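Local atomic coordinates of PHD finger protein 14 (Danio rerio, PDB entry 7D86), a protein that binds histone H3, preferentially in its unmodified form, as a zinc-finger reader, and represses PDGFRA expression to help regulate mesenchymal cell proliferation. Residues C64-N69 against G91-V96; V97-L100 against G104-F107; C145-C148 against C153-F156. All blocks are in the same frame, centred on the assembly; numbering follows the deposited sequence.

Contact 1 of 3, residues C64-N69 against G91-V96. With ZN (zinc ion), chain F; ZN (zinc ion), chain C.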
ATOM      1  N   CYS A  64     -13.985  -7.825   1.090  1.00 38.79           N
ATOM      2  CA  CYS A  64     -12.539  -7.938   1.022  1.00 34.95           C
ATOM      3  C   CYS A  64     -12.086  -9.176   1.797  1.00 38.10           C
ATOM      4  O   CYS A  64     -12.847  -9.787   2.558  1.00 40.01           O
ATOM      5  CB  CYS A  64     -11.869  -6.675   1.563  1.00 33.14           C
ATOM      6  SG  CYS A  64     -11.853  -6.523   3.367  1.00 38.18           S
ATOM      7  N   ASP A  65     -10.825  -9.555   1.589  1.00 37.45           N
ATOM      8  CA  ASP A  65     -10.317 -10.781   2.191  1.00 38.74           C
ATOM      9  C   ASP A  65     -10.352 -10.723   3.711  1.00 38.58           C
ATOM     10  O   ASP A  65     -10.642 -11.732   4.359  1.00 40.64           O
ATOM     11  CB  ASP A  65      -8.895 -11.057   1.704  1.00 39.06           C
ATOM     12  CG  ASP A  65      -8.849 -11.487   0.251  1.00 44.88           C
ATOM     13  OD1 ASP A  65      -9.917 -11.532  -0.397  1.00 49.00           O
ATOM     14  OD2 ASP A  65      -7.744 -11.790  -0.239  1.00 44.65           O
ATOM     15  N   ALA A  66     -10.066  -9.561   4.298  1.00 34.69           N
ATOM     16  CA  ALA A  66     -10.104  -9.461   5.753  1.00 33.06           C
ATOM     17  C   ALA A  66     -11.518  -9.683   6.279  1.00 44.83           C
ATOM     18  O   ALA A  66     -11.721 -10.428   7.246  1.00 45.75           O
ATOM     19  CB  ALA A  66      -9.566  -8.102   6.199  1.00 33.90           C
ATOM     20  N   CYS A  67     -12.511  -9.064   5.640  1.00 44.96           N
ATOM     21  CA  CYS A  67     -13.883  -9.245   6.103  1.00 47.95           C
ATOM     22  C   CYS A  67     -14.386 -10.660   5.831  1.00 47.79           C
ATOM     23  O   CYS A  67     -15.208 -11.172   6.595  1.00 44.04           O
ATOM     24  CB  CYS A  67     -14.786  -8.198   5.459  1.00 45.29           C
ATOM     25  SG  CYS A  67     -14.385  -6.515   5.987  1.00 46.38           S
ATOM     26  N   LYS A  68     -13.899 -11.310   4.771  1.00 44.83           N
ATOM     27  CA  LYS A  68     -14.221 -12.717   4.544  1.00 45.84           C
ATOM     28  C   LYS A  68     -13.760 -13.613   5.687  1.00 48.44           C
ATOM     29  O   LYS A  68     -14.322 -14.698   5.876  1.00 52.07           O
ATOM     30  CB  LYS A  68     -13.582 -13.211   3.248  1.00 51.03           C
ATOM     31  CG  LYS A  68     -14.390 -13.000   1.985  1.00 57.38           C
ATOM     32  CD  LYS A  68     -13.753 -13.810   0.858  1.00 62.84           C
ATOM     33  CE  LYS A  68     -14.404 -13.552  -0.485  1.00 67.99           C
ATOM     34  NZ  LYS A  68     -13.926 -14.544  -1.489  1.00 69.01           N
ATOM     35  N   ASN A  69     -12.739 -13.199   6.433  1.00 45.40           N
ATOM     36  CA  ASN A  69     -12.278 -13.925   7.610  1.00 48.41           C
ATOM     37  C   ASN A  69     -12.746 -13.289   8.910  1.00 48.50           C
ATOM     38  O   ASN A  69     -12.296 -13.704   9.981  1.00 56.89           O
ATOM     39  CB  ASN A  69     -10.749 -14.026   7.614  1.00 53.04           C
ATOM     40  CG  ASN A  69     -10.216 -14.943   6.528  1.00 63.10           C
ATOM     41  OD1 ASN A  69     -10.616 -14.851   5.368  1.00 73.48           O
ATOM     42  ND2 ASN A  69      -9.309 -15.838   6.905  1.00 61.25           N
ATOM     43  N   GLY A  91      -0.513 -17.093   7.901  1.00 45.78           N
ATOM     44  CA  GLY A  91      -1.775 -16.736   8.510  1.00 45.24           C
ATOM     45  C   GLY A  91      -1.872 -15.323   9.039  1.00 44.03           C
ATOM     46  O   GLY A  91      -2.796 -15.033   9.800  1.00 45.63           O
ATOM     47  N   ARG A  92      -0.948 -14.435   8.679  1.00 38.18           N
ATOM     48  CA  ARG A  92      -1.013 -13.056   9.126  1.00 39.71           C
ATOM     49  C   ARG A  92      -1.449 -12.185   7.956  1.00 35.36           C
ATOM     50  O   ARG A  92      -1.824 -12.686   6.897  1.00 38.63           O
ATOM     51  CB  ARG A  92       0.328 -12.637   9.733  1.00 40.03           C
ATOM     52  CG  ARG A  92       0.660 -13.445  10.987  1.00 46.49           C
ATOM     53  CD  ARG A  92       1.957 -12.998  11.646  1.00 52.41           C
ATOM     54  NE  ARG A  92       2.269 -13.810  12.816  1.00 60.15           N
ATOM     55  CZ  ARG A  92       2.867 -14.993  12.754  1.00 69.24           C
ATOM     56  NH1 ARG A  92       3.115 -15.677  13.865  1.00 74.12           N
ATOM     57  NH2 ARG A  92       3.214 -15.496  11.577  1.00 69.87           N
ATOM     58  N   TRP A  93      -1.406 -10.869   8.141  1.00 34.53           N
ATOM     59  CA  TRP A  93      -1.983  -9.936   7.189  1.00 28.34           C
ATOM     60  C   TRP A  93      -0.991  -8.826   6.871  1.00 29.31           C
ATOM     61  O   TRP A  93      -0.229  -8.384   7.736  1.00 34.40           O
ATOM     62  CB  TRP A  93      -3.289  -9.343   7.736  1.00 32.94           C
ATOM     63  CG  TRP A  93      -4.330 -10.404   7.942  1.00 36.62           C
ATOM     64  CD1 TRP A  93      -4.514 -11.182   9.055  1.00 39.55           C
ATOM     65  CD2 TRP A  93      -5.319 -10.813   6.997  1.00 36.30           C
ATOM     66  NE1 TRP A  93      -5.566 -12.049   8.856  1.00 40.43           N
ATOM     67  CE2 TRP A  93      -6.078 -11.841   7.602  1.00 43.68           C
ATOM     68  CE3 TRP A  93      -5.646 -10.403   5.703  1.00 35.93           C
ATOM     69  CZ2 TRP A  93      -7.142 -12.461   6.949  1.00 44.81           C
ATOM     70  CZ3 TRP A  93      -6.692 -11.018   5.056  1.00 37.17           C
ATOM     71  CH2 TRP A  93      -7.433 -12.036   5.678  1.00 41.61           C
ATOM     72  N   VAL A  94      -0.996  -8.401   5.611  1.00 33.57           N
ATOM     73  CA  VAL A  94      -0.217  -7.251   5.166  1.00 26.96           C
ATOM     74  C   VAL A  94      -1.063  -6.416   4.210  1.00 28.99           C
ATOM     75  O   VAL A  94      -1.923  -6.939   3.497  1.00 33.20           O
ATOM     76  CB  VAL A  94       1.110  -7.679   4.486  1.00 36.54           C
ATOM     77  CG1 VAL A  94       2.046  -8.329   5.496  1.00 36.64           C
ATOM     78  CG2 VAL A  94       0.839  -8.621   3.326  1.00 36.31           C
ATOM     79  N   HIS A  95      -0.799  -5.107   4.179  1.00 28.18           N
ATOM     80  CA  HIS A  95      -1.389  -4.268   3.140  1.00 30.96           C
ATOM     81  C   HIS A  95      -0.945  -4.735   1.761  1.00 31.97           C
ATOM     82  O   HIS A  95       0.211  -5.124   1.553  1.00 27.68           O
ATOM     83  CB  HIS A  95      -0.985  -2.796   3.309  1.00 27.99           C
ATOM     84  CG  HIS A  95      -1.569  -2.134   4.507  1.00 26.62           C
ATOM     85  ND1 HIS A  95      -0.813  -1.791   5.605  1.00 30.52           N
ATOM     86  CD2 HIS A  95      -2.840  -1.757   4.791  1.00 32.05           C
ATOM     87  CE1 HIS A  95      -1.590  -1.237   6.516  1.00 31.06           C
ATOM     88  NE2 HIS A  95      -2.824  -1.200   6.045  1.00 31.40           N
ATOM     89  N   VAL A  96      -1.869  -4.678   0.801  1.00 31.91           N
ATOM     90  CA  VAL A  96      -1.471  -4.821  -0.596  1.00 29.48           C
ATOM     91  C   VAL A  96      -0.385  -3.803  -0.936  1.00 30.53           C
ATOM     92  O   VAL A  96       0.615  -4.132  -1.585  1.00 31.14           O
ATOM     93  CB  VAL A  96      -2.693  -4.675  -1.522  1.00 31.82           C
ATOM     94  CG1 VAL A  96      -2.244  -4.497  -2.962  1.00 31.71           C
ATOM     95  CG2 VAL A  96      -3.627  -5.879  -1.378  1.00 30.82           C
TER
HETATM   96 ZN    ZN F 505     -13.846  -5.255   4.051  1.00 47.19          ZN
HETATM   97 ZN    ZN C 502       1.128  -2.147   5.957  1.00 32.58          ZN
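The joint between the first PHD-type zinc finger and the C2HC pre-PHD finger is made here by W93, whose ring reaches from strand 93-95 to D65, A66 and N69. Segment 64-69 carries the last CxxC pair of the PHD finger. C64 and C67 bind its second zinc, and C29 and C32 complete that site. The short, weakly bonded helix 65-68 starts right after C64. The C64 sulfur also caps it, because C67 N donates to C64 SG at 3.5 Å with an N-H...S angle of 164°. On the other segment, H95 binds the zinc of the C2HC finger through ND1 at 2.0 Å, together with C75, C78 and C98.

W93 has CG beside its backbone N and anti to the carbonyl carbon (chi1 -63°), which carries the six-membered end of the indole over to the helix. This end does the touching. W93 CZ3 lies 4.3 Å from A66 CB, and W93 CH2 lies 3.7 Å from A66 CA. D65 CB lies 4.0 Å from W93 CZ3. No hydrogen bond crosses between the two segments, and the meeting is by van der Waals contact. P73, in a loop of the pre-PHD finger, touches both A66 and W93, and strand 85-87 also packs against the indole through F85 and E87. D65 OD2 makes a salt bridge to K86, a second tie from this helix to the pre-PHD finger.

At the end of the segment, N69 CB lies 4.0 Å from W93 CZ2. The shortest approach between the segments is made by a backbone oxygen, D65 O, which meets W93 CH2 obliquely at 3.5 Å.

Contact 2 of 3, residues V97-L100 against G104-F107. With ZN (zinc ion), chain C.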
ATOM      1  N   VAL A  97      -0.547  -2.561  -0.484  1.00 28.07           N
ATOM      2  CA  VAL A  97       0.428  -1.534  -0.855  1.00 30.08           C
ATOM      3  C   VAL A  97       1.784  -1.822  -0.215  1.00 31.55           C
ATOM      4  O   VAL A  97       2.831  -1.643  -0.847  1.00 30.58           O
ATOM      5  CB  VAL A  97      -0.106  -0.128  -0.503  1.00 33.96           C
ATOM      6  CG1 VAL A  97      -0.073   0.132   0.993  1.00 28.99           C
ATOM      7  CG2 VAL A  97       0.672   0.931  -1.254  1.00 36.85           C
ATOM      8  N   CYS A  98       1.798  -2.322   1.022  1.00 28.69           N
ATOM      9  CA  CYS A  98       3.085  -2.651   1.636  1.00 27.18           C
ATOM     10  C   CYS A  98       3.768  -3.784   0.883  1.00 32.81           C
ATOM     11  O   CYS A  98       5.002  -3.794   0.732  1.00 33.01           O
ATOM     12  CB  CYS A  98       2.898  -3.006   3.114  1.00 30.27           C
ATOM     13  SG  CYS A  98       2.521  -1.567   4.166  1.00 29.72           S
ATOM     14  N   ALA A  99       2.981  -4.723   0.359  1.00 30.68           N
ATOM     15  CA  ALA A  99       3.562  -5.817  -0.408  1.00 31.17           C
ATOM     16  C   ALA A  99       4.172  -5.327  -1.714  1.00 32.38           C
ATOM     17  O   ALA A  99       5.149  -5.909  -2.195  1.00 30.92           O
ATOM     18  CB  ALA A  99       2.506  -6.892  -0.680  1.00 31.75           C
ATOM     19  N   LEU A 100       3.634  -4.250  -2.291  1.00 30.36           N
ATOM     20  CA  LEU A 100       4.166  -3.753  -3.559  1.00 29.42           C
ATOM     21  C   LEU A 100       5.497  -3.041  -3.387  1.00 33.35           C
ATOM     22  O   LEU A 100       6.285  -2.973  -4.338  1.00 35.00           O
ATOM     23  CB  LEU A 100       3.171  -2.800  -4.218  1.00 32.64           C
ATOM     24  CG  LEU A 100       1.812  -3.435  -4.520  1.00 39.40           C
ATOM     25  CD1 LEU A 100       0.848  -2.403  -5.092  1.00 37.70           C
ATOM     26  CD2 LEU A 100       2.008  -4.605  -5.478  1.00 40.72           C
ATOM     27  N   GLY A 104      11.828  -7.601  -1.720  1.00 34.64           N
ATOM     28  CA  GLY A 104      11.887  -9.014  -1.414  1.00 33.75           C
ATOM     29  C   GLY A 104      10.544  -9.684  -1.227  1.00 33.70           C
ATOM     30  O   GLY A 104      10.502 -10.882  -0.919  1.00 36.66           O
ATOM     31  N   VAL A 105       9.446  -8.957  -1.388  1.00 34.17           N
ATOM     32  CA  VAL A 105       8.112  -9.536  -1.361  1.00 36.27           C
ATOM     33  C   VAL A 105       7.716  -9.879  -2.793  1.00 40.07           C
ATOM     34  O   VAL A 105       7.837  -9.044  -3.697  1.00 38.75           O
ATOM     35  CB  VAL A 105       7.103  -8.575  -0.713  1.00 39.62           C
ATOM     36  CG1 VAL A 105       5.728  -9.213  -0.656  1.00 42.81           C
ATOM     37  CG2 VAL A 105       7.553  -8.181   0.696  1.00 35.83           C
ATOM     38  N   ALA A 106       7.268 -11.113  -3.012  1.00 47.14           N
ATOM     39  CA  ALA A 106       6.778 -11.519  -4.328  1.00 47.66           C
ATOM     40  C   ALA A 106       5.323 -11.081  -4.426  1.00 51.00           C
ATOM     41  O   ALA A 106       4.398 -11.829  -4.101  1.00 46.05           O
ATOM     42  CB  ALA A 106       6.932 -13.020  -4.536  1.00 45.96           C
ATOM     43  N   PHE A 107       5.119  -9.837  -4.869  1.00 53.97           N
ATOM     44  CA  PHE A 107       3.790  -9.241  -4.823  1.00 53.69           C
ATOM     45  C   PHE A 107       2.882  -9.730  -5.942  1.00 56.32           C
ATOM     46  O   PHE A 107       1.659  -9.589  -5.832  1.00 59.08           O
ATOM     47  CB  PHE A 107       3.877  -7.709  -4.853  1.00 55.29           C
ATOM     48  CG  PHE A 107       4.844  -7.163  -5.868  1.00 55.04           C
ATOM     49  CD1 PHE A 107       4.500  -7.093  -7.207  1.00 53.00           C
ATOM     50  CD2 PHE A 107       6.086  -6.687  -5.473  1.00 54.80           C
ATOM     51  CE1 PHE A 107       5.384  -6.582  -8.138  1.00 59.00           C
ATOM     52  CE2 PHE A 107       6.975  -6.173  -6.399  1.00 55.81           C
ATOM     53  CZ  PHE A 107       6.624  -6.121  -7.734  1.00 57.31           C
TER
HETATM   54 ZN    ZN C 502       1.128  -2.147   5.957  1.00 32.58          ZN
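F107 approaches the end of helix 96-101 with its CB first. F107 CB lies 3.5 Å from the carbonyl oxygen A99 O, and L100 CD2 touches the same F107 CB at 3.7 Å. Beyond it, F107 CG keeps contact with L100 CD2 at 3.8 Å. The two ortho carbons of the ring meet different atoms. F107 CD1 stays beside the leucine methyl, while F107 CD2 turns to A99 O at 3.5 Å. Further out, F107 CE2 comes within 3.9 Å of L100 O. The ring meets its neighbours obliquely, and the L100 and F107 side chains cross at about a right angle. F107 CG stands between its backbone N and carbonyl carbon (chi1 45°), which directs the ring along the A99 and L100 carbonyls.

The helix belongs to the C2HC pre-PHD zinc finger. Its C98 binds the zinc through SG at 2.3 Å, and this is the zinc that H95 also binds. Segment 104-107 comes after the helix and folds back beside it. A106 is the centre of an inverse gamma turn, so V105 and F107, on either side of it in sequence, can both face the helix.

F107 also packs edge-to-face with F181 of the second PHD-type finger. Replacing F107 by an alanine would probably leave F181 without its edge-to-face partner and open a gap beside the A99 and L100 carbonyls where the ring lay.

V105 has CG1 anti to its own backbone N (chi1 -178°). That branch reaches the helix, with V105 CG1 4.0 Å from A99 CB, while V105 CB lies 3.6 Å from A99 O.

Contact 3 of 3, residues C145-C148 against C153-F156. With ZN (zinc ion), chain B.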
ATOM      1  N   CYS A 145      10.459  -0.372   7.049  1.00 29.07           N
ATOM      2  CA  CYS A 145      10.483   0.876   6.301  1.00 28.93           C
ATOM      3  C   CYS A 145      11.060   0.648   4.914  1.00 27.11           C
ATOM      4  O   CYS A 145      11.872  -0.257   4.700  1.00 28.67           O
ATOM      5  CB  CYS A 145      11.319   1.934   7.023  1.00 30.35           C
ATOM      6  SG  CYS A 145      10.566   2.628   8.496  1.00 35.10           S
ATOM      7  N   ILE A 146      10.636   1.493   3.974  1.00 24.62           N
ATOM      8  CA  ILE A 146      11.291   1.620   2.677  1.00 26.21           C
ATOM      9  C   ILE A 146      12.034   2.943   2.686  1.00 28.24           C
ATOM     10  O   ILE A 146      11.869   3.751   3.607  1.00 29.16           O
ATOM     11  CB  ILE A 146      10.297   1.569   1.505  1.00 26.08           C
ATOM     12  CG1 ILE A 146       9.308   2.735   1.629  1.00 25.92           C
ATOM     13  CG2 ILE A 146       9.618   0.199   1.426  1.00 31.27           C
ATOM     14  CD1 ILE A 146       8.340   2.837   0.487  1.00 26.41           C
ATOM     15  N   SER A 147      12.817   3.195   1.647  1.00 29.93           N
ATOM     16  CA  SER A 147      13.582   4.426   1.570  1.00 31.48           C
ATOM     17  C   SER A 147      13.261   5.179   0.292  1.00 34.86           C
ATOM     18  O   SER A 147      12.683   4.633  -0.653  1.00 31.08           O
ATOM     19  CB  SER A 147      15.080   4.168   1.630  1.00 43.23           C
ATOM     20  OG  SER A 147      15.790   5.372   1.390  1.00 52.51           O
ATOM     21  N   CYS A 148      13.668   6.450   0.276  1.00 30.90           N
ATOM     22  CA  CYS A 148      13.527   7.264  -0.921  1.00 31.46           C
ATOM     23  C   CYS A 148      14.379   6.679  -2.037  1.00 32.24           C
ATOM     24  O   CYS A 148      15.482   6.176  -1.801  1.00 31.56           O
ATOM     25  CB  CYS A 148      13.942   8.712  -0.629  1.00 28.34           C
ATOM     26  SG  CYS A 148      14.041   9.802  -2.076  1.00 28.58           S
ATOM     27  N   CYS A 153      19.634   8.878  -1.693  1.00 41.90           N
ATOM     28  CA  CYS A 153      18.929   9.426  -0.541  1.00 37.77           C
ATOM     29  C   CYS A 153      18.555   8.322   0.441  1.00 40.56           C
ATOM     30  O   CYS A 153      18.038   7.270   0.055  1.00 46.82           O
ATOM     31  CB  CYS A 153      17.669  10.168  -0.989  1.00 32.88           C
ATOM     32  SG  CYS A 153      16.732  10.933   0.362  1.00 33.37           S
ATOM     33  N   ARG A 154      18.809   8.573   1.724  1.00 34.91           N
ATOM     34  CA  ARG A 154      18.460   7.610   2.758  1.00 41.66           C
ATOM     35  C   ARG A 154      17.435   8.195   3.726  1.00 42.49           C
ATOM     36  O   ARG A 154      17.742   8.430   4.895  1.00 53.64           O
ATOM     37  CB  ARG A 154      19.717   7.151   3.509  1.00 43.92           C
ATOM     38  CG  ARG A 154      20.700   6.316   2.686  1.00 51.20           C
ATOM     39  CD  ARG A 154      20.152   4.931   2.362  1.00 53.59           C
ATOM     40  NE  ARG A 154      19.213   4.963   1.245  1.00 56.46           N
ATOM     41  CZ  ARG A 154      18.432   3.953   0.887  1.00 55.01           C
ATOM     42  NH1 ARG A 154      17.615   4.091  -0.149  1.00 51.52           N
ATOM     43  NH2 ARG A 154      18.472   2.807   1.558  1.00 51.31           N
ATOM     44  N   SER A 155      16.224   8.439   3.242  1.00 36.93           N
ATOM     45  CA  SER A 155      15.089   8.800   4.085  1.00 30.11           C
ATOM     46  C   SER A 155      14.173   7.592   4.185  1.00 30.94           C
ATOM     47  O   SER A 155      13.774   7.041   3.160  1.00 34.97           O
ATOM     48  CB  SER A 155      14.310   9.983   3.505  1.00 36.69           C
ATOM     49  OG  SER A 155      15.079  11.176   3.530  1.00 53.20           O
ATOM     50  N   PHE A 156      13.829   7.193   5.410  1.00 30.82           N
ATOM     51  CA  PHE A 156      13.069   5.968   5.638  1.00 29.99           C
ATOM     52  C   PHE A 156      11.657   6.266   6.130  1.00 29.36           C
ATOM     53  O   PHE A 156      11.438   7.190   6.922  1.00 27.94           O
ATOM     54  CB  PHE A 156      13.779   5.066   6.646  1.00 30.89           C
ATOM     55  CG  PHE A 156      15.134   4.627   6.196  1.00 37.24           C
ATOM     56  CD1 PHE A 156      15.273   3.722   5.155  1.00 44.34           C
ATOM     57  CD2 PHE A 156      16.272   5.129   6.795  1.00 40.42           C
ATOM     58  CE1 PHE A 156      16.537   3.324   4.720  1.00 45.35           C
ATOM     59  CE2 PHE A 156      17.529   4.732   6.368  1.00 45.01           C
ATOM     60  CZ  PHE A 156      17.658   3.829   5.326  1.00 43.34           C
TER
HETATM   61 ZN    ZN B 501      14.934  11.609  -0.920  1.00 32.86          ZN
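S147 and F156 form an antiparallel, non-hydrogen-bonded bridge with their CA atoms 4.4 Å apart. Next to it, C148 N donates to S155 O at 2.9 Å, with an N-H...O angle of 142°. Both bridge residues also give a CA-H...O contact across the segments, F156 CA to I146 O and S147 CA to S155 O.

The S147 and F156 side chains lie on the same face of the two-stranded sheet. F156 CE1 rests 3.5 Å from S147 CB, and F156 CB packs on C145 CB at 4.0 Å. K129 makes a cation-pi contact with the F156 ring.

This is the hairpin of the second PHD-type finger, a cross-brace zinc fold. C148 and C153 bind one zinc, each through SG at 2.3 Å, and C185 and H188 complete the site. Both cysteines have SG anti to the backbone N (chi1 172° and -178°), which brings the two sulfurs to the metal from the two segments. Strand 156-158, which F156 begins, runs on to H158, a ligand of the finger's other zinc.

R154 points away at its base, but its chain bends at chi2 and chi3 and curls back. R154 NE donates to C153 O at 2.8 Å, from above the carbonyl plane. R154 NH1 adds weak bonds to C153 O and C148 O.

The oxygens C148 O and C153 O are both acceptors and lie only 3.3 Å apart. The positive guanidinium probably offsets their mutual repulsion, while the zinc ties the same two residues together through their sulfurs.

In the fold
The three contacts follow one another along the chain and touch three successive zinc fingers. Contacts 1 and 2 have centres about 14 Å apart. Strand 93-95 runs directly into helix 96-101, so H95 of contact 1 and C98 of contact 2 bind the same zinc. Contact 1 joins this finger to the first PHD finger. Contact 3 lies in the second PHD finger, with its centre about 16 Å from that of contact 2 and about 26 Å from that of contact 1, across the centre of the chain. Together the fingers form the PZP module, the part of the protein required for binding histone H3.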